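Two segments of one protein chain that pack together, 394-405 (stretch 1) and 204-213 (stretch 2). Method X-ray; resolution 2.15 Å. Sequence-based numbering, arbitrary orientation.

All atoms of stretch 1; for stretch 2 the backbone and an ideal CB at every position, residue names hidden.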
ATOM      1  N   LEU A 394       8.500 -36.445  -7.527  1.00 32.25           N
ATOM      2  CA  LEU A 394       9.204 -35.265  -7.082  1.00 30.51           C
ATOM      3  C   LEU A 394       8.669 -34.052  -7.811  1.00 28.57           C
ATOM      4  O   LEU A 394       8.571 -34.068  -9.019  1.00 25.68           O
ATOM      5  CB  LEU A 394      10.690 -35.416  -7.405  1.00 30.86           C
ATOM      6  CG  LEU A 394      11.672 -34.321  -6.985  1.00 26.88           C
ATOM      7  CD1 LEU A 394      11.887 -34.353  -5.458  1.00 23.69           C
ATOM      8  CD2 LEU A 394      13.008 -34.567  -7.712  1.00 34.11           C
ATOM      9  N   ARG A 395       8.323 -33.007  -7.076  1.00 28.04           N
ATOM     10  CA  ARG A 395       7.909 -31.728  -7.692  1.00 29.35           C
ATOM     11  C   ARG A 395       8.684 -30.594  -7.025  1.00 28.75           C
ATOM     12  O   ARG A 395       9.063 -30.708  -5.871  1.00 29.63           O
ATOM     13  CB  ARG A 395       6.406 -31.436  -7.528  1.00 28.81           C
ATOM     14  CG  ARG A 395       5.468 -32.383  -8.249  1.00 24.73           C
ATOM     15  CD  ARG A 395       5.551 -32.297  -9.772  1.00 27.27           C
ATOM     16  NE  ARG A 395       4.712 -33.327 -10.397  1.00 31.36           N
ATOM     17  CZ  ARG A 395       5.101 -34.534 -10.806  1.00 31.30           C
ATOM     18  NH1 ARG A 395       6.344 -34.964 -10.699  1.00 28.70           N
ATOM     19  NH2 ARG A 395       4.215 -35.337 -11.350  1.00 29.14           N
ATOM     20  N   HIS A 396       8.873 -29.496  -7.762  1.00 31.35           N
ATOM     21  CA  HIS A 396       9.519 -28.318  -7.244  1.00 30.71           C
ATOM     22  C   HIS A 396       8.467 -27.221  -7.200  1.00 30.25           C
ATOM     23  O   HIS A 396       7.905 -26.899  -8.224  1.00 30.36           O
ATOM     24  CB  HIS A 396      10.698 -27.899  -8.104  1.00 31.36           C
ATOM     25  CG  HIS A 396      11.393 -26.701  -7.557  1.00 30.13           C
ATOM     26  ND1 HIS A 396      12.264 -26.782  -6.494  1.00 27.97           N
ATOM     27  CD2 HIS A 396      11.264 -25.386  -7.838  1.00 31.26           C
ATOM     28  CE1 HIS A 396      12.680 -25.571  -6.175  1.00 30.20           C
ATOM     29  NE2 HIS A 396      12.086 -24.705  -6.969  1.00 26.37           N
ATOM     30  N   HIS A 397       8.235 -26.621  -6.029  1.00 30.50           N
ATOM     31  CA  HIS A 397       7.105 -25.697  -5.848  1.00 30.51           C
ATOM     32  C   HIS A 397       7.320 -24.180  -5.584  1.00 33.22           C
ATOM     33  O   HIS A 397       6.402 -23.526  -5.075  1.00 35.35           O
ATOM     34  CB  HIS A 397       6.213 -26.207  -4.736  1.00 27.73           C
ATOM     35  CG  HIS A 397       5.599 -27.533  -4.987  1.00 23.71           C
ATOM     36  ND1 HIS A 397       4.355 -27.677  -5.559  1.00 25.82           N
ATOM     37  CD2 HIS A 397       6.033 -28.789  -4.702  1.00 23.42           C
ATOM     38  CE1 HIS A 397       4.052 -28.969  -5.632  1.00 30.47           C
ATOM     39  NE2 HIS A 397       5.043 -29.661  -5.100  1.00 29.30           N
ATOM     40  N   THR A 398       8.485 -23.628  -5.893  1.00 33.56           N
ATOM     41  CA  THR A 398       8.679 -22.181  -5.836  1.00 32.52           C
ATOM     42  C   THR A 398       9.477 -21.759  -7.075  1.00 31.42           C
ATOM     43  O   THR A 398      10.043 -22.605  -7.757  1.00 29.37           O
ATOM     44  CB  THR A 398       9.464 -21.686  -4.553  1.00 34.21           C
ATOM     45  OG1 THR A 398      10.802 -22.207  -4.550  1.00 33.28           O
ATOM     46  CG2 THR A 398       8.760 -22.060  -3.264  1.00 33.54           C
ATOM     47  N   PRO A 399       9.494 -20.453  -7.388  1.00 30.25           N
ATOM     48  CA  PRO A 399      10.411 -19.948  -8.415  1.00 33.46           C
ATOM     49  C   PRO A 399      11.872 -19.876  -7.923  1.00 37.84           C
ATOM     50  O   PRO A 399      12.717 -19.443  -8.672  1.00 40.50           O
ATOM     51  CB  PRO A 399       9.927 -18.518  -8.684  1.00 29.16           C
ATOM     52  CG  PRO A 399       8.729 -18.322  -7.837  1.00 31.79           C
ATOM     53  CD  PRO A 399       8.631 -19.391  -6.839  1.00 31.54           C
ATOM     54  N   ASP A 400      12.166 -20.295  -6.687  1.00 39.23           N
ATOM     55  CA  ASP A 400      13.516 -20.205  -6.154  1.00 37.08           C
ATOM     56  C   ASP A 400      13.959 -21.617  -5.768  1.00 34.64           C
ATOM     57  O   ASP A 400      13.402 -22.589  -6.271  1.00 33.10           O
ATOM     58  CB  ASP A 400      13.532 -19.189  -4.996  1.00 38.33           C
ATOM     59  CG  ASP A 400      14.914 -18.567  -4.790  1.00 43.03           C
ATOM     60  OD1 ASP A 400      15.921 -19.297  -4.951  1.00 51.34           O
ATOM     61  OD2 ASP A 400      15.001 -17.370  -4.455  1.00 46.80           O
ATOM     62  N   ARG A 401      14.945 -21.757  -4.889  1.00 35.24           N
ATOM     63  CA  ARG A 401      15.479 -23.092  -4.556  1.00 35.37           C
ATOM     64  C   ARG A 401      14.739 -23.822  -3.449  1.00 33.18           C
ATOM     65  O   ARG A 401      14.986 -24.993  -3.178  1.00 35.18           O
ATOM     66  CB  ARG A 401      17.011 -23.037  -4.345  1.00 37.78           C
ATOM     67  CG  ARG A 401      17.542 -22.046  -3.364  1.00 40.18           C
ATOM     68  CD  ARG A 401      19.046 -21.907  -3.472  1.00 39.28           C
ATOM     69  NE  ARG A 401      19.759 -23.088  -3.006  1.00 38.64           N
ATOM     70  CZ  ARG A 401      21.084 -23.193  -2.968  1.00 35.99           C
ATOM     71  NH1 ARG A 401      21.848 -22.191  -3.367  1.00 36.74           N
ATOM     72  NH2 ARG A 401      21.636 -24.308  -2.509  1.00 35.75           N
ATOM     73  N   TRP A 402      13.726 -23.177  -2.897  1.00 34.49           N
ATOM     74  CA  TRP A 402      12.949 -23.752  -1.814  1.00 34.34           C
ATOM     75  C   TRP A 402      11.803 -24.620  -2.339  1.00 35.14           C
ATOM     76  O   TRP A 402      11.253 -24.381  -3.401  1.00 33.30           O
ATOM     77  CB  TRP A 402      12.319 -22.638  -0.966  1.00 37.62           C
ATOM     78  CG  TRP A 402      13.130 -21.368  -0.907  1.00 45.51           C
ATOM     79  CD1 TRP A 402      12.719 -20.105  -1.274  1.00 48.24           C
ATOM     80  CD2 TRP A 402      14.515 -21.247  -0.544  1.00 47.25           C
ATOM     81  NE1 TRP A 402      13.744 -19.209  -1.102  1.00 49.11           N
ATOM     82  CE2 TRP A 402      14.859 -19.882  -0.666  1.00 49.94           C
ATOM     83  CE3 TRP A 402      15.486 -22.158  -0.110  1.00 48.79           C
ATOM     84  CZ2 TRP A 402      16.131 -19.409  -0.370  1.00 48.41           C
ATOM     85  CZ3 TRP A 402      16.751 -21.681   0.193  1.00 47.76           C
ATOM     86  CH2 TRP A 402      17.063 -20.323   0.053  1.00 46.68           C
ATOM     87  N   ASP A 403      11.462 -25.607  -1.530  1.00 32.51           N
ATOM     88  CA  ASP A 403      10.326 -26.479  -1.681  1.00 31.75           C
ATOM     89  C   ASP A 403      10.311 -27.451  -2.842  1.00 31.20           C
ATOM     90  O   ASP A 403       9.294 -27.639  -3.504  1.00 27.16           O
ATOM     91  CB  ASP A 403       9.007 -25.692  -1.544  1.00 35.03           C
ATOM     92  CG  ASP A 403       8.877 -24.997  -0.170  1.00 33.30           C
ATOM     93  OD1 ASP A 403       8.961 -25.688   0.900  1.00 33.60           O
ATOM     94  OD2 ASP A 403       8.637 -23.775  -0.188  1.00 39.12           O
ATOM     95  N   THR A 404      11.463 -28.076  -3.033  1.00 27.77           N
ATOM     96  CA  THR A 404      11.567 -29.262  -3.821  1.00 31.30           C
ATOM     97  C   THR A 404      11.023 -30.294  -2.821  1.00 28.70           C
ATOM     98  O   THR A 404      11.433 -30.307  -1.680  1.00 31.93           O
ATOM     99  CB  THR A 404      13.037 -29.551  -4.189  1.00 32.39           C
ATOM    100  OG1 THR A 404      13.546 -28.449  -4.940  1.00 33.22           O
ATOM    101  CG2 THR A 404      13.142 -30.793  -5.000  1.00 35.20           C
ATOM    102  N   CYS A 405      10.054 -31.102  -3.227  1.00 30.23           N
ATOM    103  CA  CYS A 405       9.403 -32.023  -2.345  1.00 25.89           C
ATOM    104  C   CYS A 405       9.274 -33.413  -2.937  1.00 25.47           C
ATOM    105  O   CYS A 405       8.837 -33.564  -4.062  1.00 29.55           O
ATOM    106  CB  CYS A 405       7.986 -31.475  -2.083  1.00 27.74           C
ATOM    107  SG  CYS A 405       7.062 -32.357  -0.826  1.00 29.59           S
ATOM    108  N   UNK A 204      16.726 -23.464 -14.889  1.00 29.82           N
ATOM    109  CA  UNK A 204      16.449 -24.904 -14.739  1.00 31.41           C
ATOM    110  C   UNK A 204      15.217 -25.181 -13.856  1.00 31.03           C
ATOM    111  O   UNK A 204      14.387 -25.995 -14.244  1.00 35.61           O
ATOM    112  CB  UNK A 204      17.672 -25.605 -14.144  1.00 31.41           C
ATOM    113  N   UNK A 205      15.101 -24.508 -12.709  1.00 31.57           N
ATOM    114  CA  UNK A 205      13.902 -24.596 -11.855  1.00 33.74           C
ATOM    115  C   UNK A 205      12.674 -24.125 -12.596  1.00 32.57           C
ATOM    116  O   UNK A 205      11.618 -24.720 -12.470  1.00 33.93           O
ATOM    117  CB  UNK A 205      14.081 -23.772 -10.578  1.00 33.74           C
ATOM    118  N   UNK A 206      12.818 -23.018 -13.325  1.00 31.33           N
ATOM    119  CA  UNK A 206      11.690 -22.423 -13.998  1.00 29.83           C
ATOM    120  C   UNK A 206      11.007 -23.327 -15.014  1.00 28.99           C
ATOM    121  O   UNK A 206       9.805 -23.224 -15.183  1.00 29.68           O
ATOM    122  CB  UNK A 206      12.146 -21.139 -14.693  1.00 29.83           C
ATOM    123  N   UNK A 207      11.755 -24.235 -15.638  1.00 29.82           N
ATOM    124  CA  UNK A 207      11.202 -25.147 -16.631  1.00 30.90           C
ATOM    125  C   UNK A 207      10.256 -26.165 -16.026  1.00 31.62           C
ATOM    126  O   UNK A 207       9.384 -26.681 -16.709  1.00 33.13           O
ATOM    127  CB  UNK A 207      12.333 -25.872 -17.363  1.00 30.90           C
ATOM    128  N   UNK A 208      10.438 -26.471 -14.753  1.00 31.00           N
ATOM    129  CA  UNK A 208       9.646 -27.511 -14.093  1.00 30.47           C
ATOM    130  C   UNK A 208       8.767 -27.061 -12.901  1.00 30.07           C
ATOM    131  O   UNK A 208       7.892 -27.791 -12.484  1.00 29.00           O
ATOM    132  CB  UNK A 208      10.604 -28.599 -13.603  1.00 30.47           C
ATOM    133  N   UNK A 209       9.037 -25.888 -12.352  1.00 30.23           N
ATOM    134  CA  UNK A 209       8.368 -25.420 -11.159  1.00 32.29           C
ATOM    135  C   UNK A 209       6.831 -25.385 -11.239  1.00 30.63           C
ATOM    136  O   UNK A 209       6.243 -25.136 -12.277  1.00 31.37           O
ATOM    137  CB  UNK A 209       8.886 -24.018 -10.831  1.00 32.29           C
ATOM    138  N   UNK A 210       6.218 -25.600 -10.085  1.00 32.76           N
ATOM    139  CA  UNK A 210       4.787 -25.510  -9.903  1.00 31.68           C
ATOM    140  C   UNK A 210       4.586 -24.429  -8.869  1.00 29.94           C
ATOM    141  O   UNK A 210       5.555 -24.030  -8.210  1.00 28.26           O
ATOM    142  CB  UNK A 210       4.163 -26.842  -9.481  1.00 31.68           C
ATOM    143  N   UNK A 211       3.368 -23.865  -8.775  1.00 27.65           N
ATOM    144  CA  UNK A 211       3.160 -22.837  -7.763  1.00 27.35           C
ATOM    145  C   UNK A 211       3.308 -23.327  -6.315  1.00 28.18           C
ATOM    146  O   UNK A 211       3.095 -24.526  -6.004  1.00 28.22           O
ATOM    147  CB  UNK A 211       1.766 -22.234  -7.947  1.00 27.35           C
ATOM    148  N   UNK A 212       3.706 -22.403  -5.453  1.00 29.21           N
ATOM    149  CA  UNK A 212       3.793 -22.623  -3.997  1.00 27.92           C
ATOM    150  C   UNK A 212       2.466 -23.144  -3.451  1.00 26.78           C
ATOM    151  O   UNK A 212       2.447 -24.099  -2.650  1.00 28.38           O
ATOM    152  CB  UNK A 212       4.183 -21.330  -3.278  1.00 27.92           C
ATOM    153  N   UNK A 213       1.367 -22.591  -3.949  1.00 26.47           N
ATOM    154  CA  UNK A 213      -0.011 -23.006  -3.568  1.00 28.10           C
ATOM    155  C   UNK A 213      -0.384 -24.472  -3.806  1.00 27.16           C
ATOM    156  O   UNK A 213      -1.387 -24.960  -3.294  1.00 28.11           O
ATOM    157  CB  UNK A 213      -1.012 -22.143  -4.339  1.00 28.10           C
TER

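Position 204 lies on a helix out of reach of stretch 1, which leaves the choice open. Y204 makes no contact.

At 205 the CA-to-CB bond points toward stretch 1, and the ideal CB sits 4.2 Å from H396 NE2. Beyond lies the flat imidazole of H396, which would suit an aromatic ring or a long aliphatic chain. The deposited Y205 forms an offset stack on H396, with centroids 4.2 Å apart and planes at 22°. H396 is held by its own bonds, H396 NE2 to D400 O (2.6 Å) and H396 ND1 with T404 OG1 (2.6 Å). The phenol also reaches a water: Y205 OH lies 2.8 Å from water 1, which also bonds R401 O and T404 OG1.

At 206 the CB points sideways and has no near neighbour, but a longer side chain could turn to the acceptor carbonyl of P399. Several types would fit; H206 is found. Its ring meets that carbonyl edge-on, H206 CE1 lying 3.1 Å from P399 O, while H206 ND1 donates to an acceptor on 209.

Position 207 is out of reach and unconstrained; it is E207. Position 208 points sideways, and a modest aliphatic group would do. V208 brings CG2 to 4.5 Å from H396 CB, and water 2 links V208 O to H396 N.

At 209 the ideal CB is 3.6 Å from T398 O, leaving a longer chain room to run along P399. Glutamate, glutamine or methionine are plausible. E209 places OE2 3.2 Å from P399 CA and accepts the bond from H206 ND1 at OE1 (2.7 Å).

At 210 the backbone N donates to H396 O (2.8 Å), a bond that proline could not make. The CB points sideways, 4.0 Å from H397 ND1, and beyond it the aliphatic part of R395 offers a surface for a long chain. R210 touches H397 through its CB and then turns to R395, its CD 4.1 Å from R395 CD; its guanidinium is bonded elsewhere in the structure.

Position 211 points away, and phi of -64° permits proline. P211 is found, its O accepting a weak bond from H397 ND1 (3.4 Å).

At 212 the ideal CB is 4.6 Å from T398 CG2, inviting a broad side chain. Y212 brings CD1 to 4.0 Å from T398 CG2, and its ring edge faces D403, CE1 to OD2 3.5 Å.

Position 213 points away from stretch 1, leaving the choice open; S213 makes no contact.

Stretch 2, residues 204-213: YYHEVERPYS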
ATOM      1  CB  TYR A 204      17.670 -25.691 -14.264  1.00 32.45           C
ATOM      2  CG  TYR A 204      18.603 -25.982 -15.378  1.00 31.07           C
ATOM      3  CD1 TYR A 204      18.296 -26.964 -16.300  1.00 27.09           C
ATOM      4  CD2 TYR A 204      19.800 -25.276 -15.525  1.00 31.02           C
ATOM      5  CE1 TYR A 204      19.133 -27.191 -17.381  1.00 33.21           C
ATOM      6  CE2 TYR A 204      20.666 -25.519 -16.584  1.00 26.68           C
ATOM      7  CZ  TYR A 204      20.332 -26.484 -17.499  1.00 33.50           C
ATOM      8  OH  TYR A 204      21.171 -26.742 -18.554  1.00 31.16           O
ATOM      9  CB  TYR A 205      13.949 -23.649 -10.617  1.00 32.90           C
ATOM     10  CG  TYR A 205      14.847 -24.115  -9.532  1.00 38.51           C
ATOM     11  CD1 TYR A 205      14.611 -25.342  -8.919  1.00 44.97           C
ATOM     12  CD2 TYR A 205      15.904 -23.334  -9.064  1.00 40.14           C
ATOM     13  CE1 TYR A 205      15.416 -25.816  -7.883  1.00 46.44           C
ATOM     14  CE2 TYR A 205      16.709 -23.793  -8.017  1.00 45.11           C
ATOM     15  CZ  TYR A 205      16.457 -25.052  -7.429  1.00 40.83           C
ATOM     16  OH  TYR A 205      17.241 -25.580  -6.395  1.00 40.44           O
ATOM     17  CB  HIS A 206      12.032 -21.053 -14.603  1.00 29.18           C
ATOM     18  CG  HIS A 206      12.602 -20.081 -13.628  1.00 26.05           C
ATOM     19  ND1 HIS A 206      12.137 -19.964 -12.336  1.00 30.58           N
ATOM     20  CD2 HIS A 206      13.550 -19.125 -13.773  1.00 30.15           C
ATOM     21  CE1 HIS A 206      12.800 -19.005 -11.718  1.00 29.11           C
ATOM     22  NE2 HIS A 206      13.661 -18.477 -12.570  1.00 32.18           N
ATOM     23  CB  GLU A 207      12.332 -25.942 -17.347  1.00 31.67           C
ATOM     24  CG  GLU A 207      13.223 -25.165 -18.263  1.00 40.96           C
ATOM     25  CD  GLU A 207      12.605 -24.694 -19.580  1.00 33.67           C
ATOM     26  OE1 GLU A 207      11.411 -24.903 -19.906  1.00 33.56           O
ATOM     27  OE2 GLU A 207      13.360 -24.051 -20.301  1.00 46.29           O
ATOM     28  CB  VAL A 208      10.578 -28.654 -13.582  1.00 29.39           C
ATOM     29  CG1 VAL A 208      11.335 -29.289 -14.743  1.00 26.14           C
ATOM     30  CG2 VAL A 208      11.569 -28.155 -12.485  1.00 29.73           C
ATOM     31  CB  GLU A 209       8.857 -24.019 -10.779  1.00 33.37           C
ATOM     32  CG  GLU A 209       8.193 -22.879 -11.566  1.00 41.32           C
ATOM     33  CD  GLU A 209       8.694 -21.487 -11.195  1.00 31.34           C
ATOM     34  OE1 GLU A 209       9.734 -21.116 -11.690  1.00 45.23           O
ATOM     35  OE2 GLU A 209       8.023 -20.752 -10.446  1.00 40.00           O
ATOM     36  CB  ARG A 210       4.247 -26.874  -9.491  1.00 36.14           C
ATOM     37  CG  ARG A 210       4.600 -27.923 -10.581  1.00 39.75           C
ATOM     38  CD  ARG A 210       3.562 -28.950 -10.894  1.00 32.53           C
ATOM     39  NE  ARG A 210       2.226 -28.371 -10.837  1.00 30.35           N
ATOM     40  CZ  ARG A 210       1.276 -28.737 -10.000  1.00 26.62           C
ATOM     41  NH1 ARG A 210       1.387 -29.833  -9.241  1.00 29.70           N
ATOM     42  NH2 ARG A 210       0.142 -28.064  -9.983  1.00 36.40           N
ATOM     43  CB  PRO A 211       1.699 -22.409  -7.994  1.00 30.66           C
ATOM     44  CG  PRO A 211       1.387 -22.820  -9.374  1.00 29.91           C
ATOM     45  CD  PRO A 211       2.151 -24.098  -9.558  1.00 25.53           C
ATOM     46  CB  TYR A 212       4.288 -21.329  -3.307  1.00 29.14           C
ATOM     47  CG  TYR A 212       4.376 -21.431  -1.807  1.00 27.08           C
ATOM     48  CD1 TYR A 212       5.377 -22.176  -1.197  1.00 34.96           C
ATOM     49  CD2 TYR A 212       3.446 -20.787  -1.002  1.00 35.45           C
ATOM     50  CE1 TYR A 212       5.450 -22.281   0.206  1.00 33.22           C
ATOM     51  CE2 TYR A 212       3.504 -20.884   0.395  1.00 40.25           C
ATOM     52  CZ  TYR A 212       4.514 -21.631   0.983  1.00 38.98           C
ATOM     53  OH  TYR A 212       4.581 -21.710   2.351  1.00 42.50           O
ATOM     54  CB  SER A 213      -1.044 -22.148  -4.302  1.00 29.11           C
ATOM     55  OG  SER A 213      -1.043 -22.402  -5.704  1.00 28.10           O
TER
HETATM   56  O   HOH W   1      15.946 -27.169  -4.450  1.00 24.12           O
HETATM   57  O   HOH W   2       8.479 -29.924 -10.545  1.00 15.41           O
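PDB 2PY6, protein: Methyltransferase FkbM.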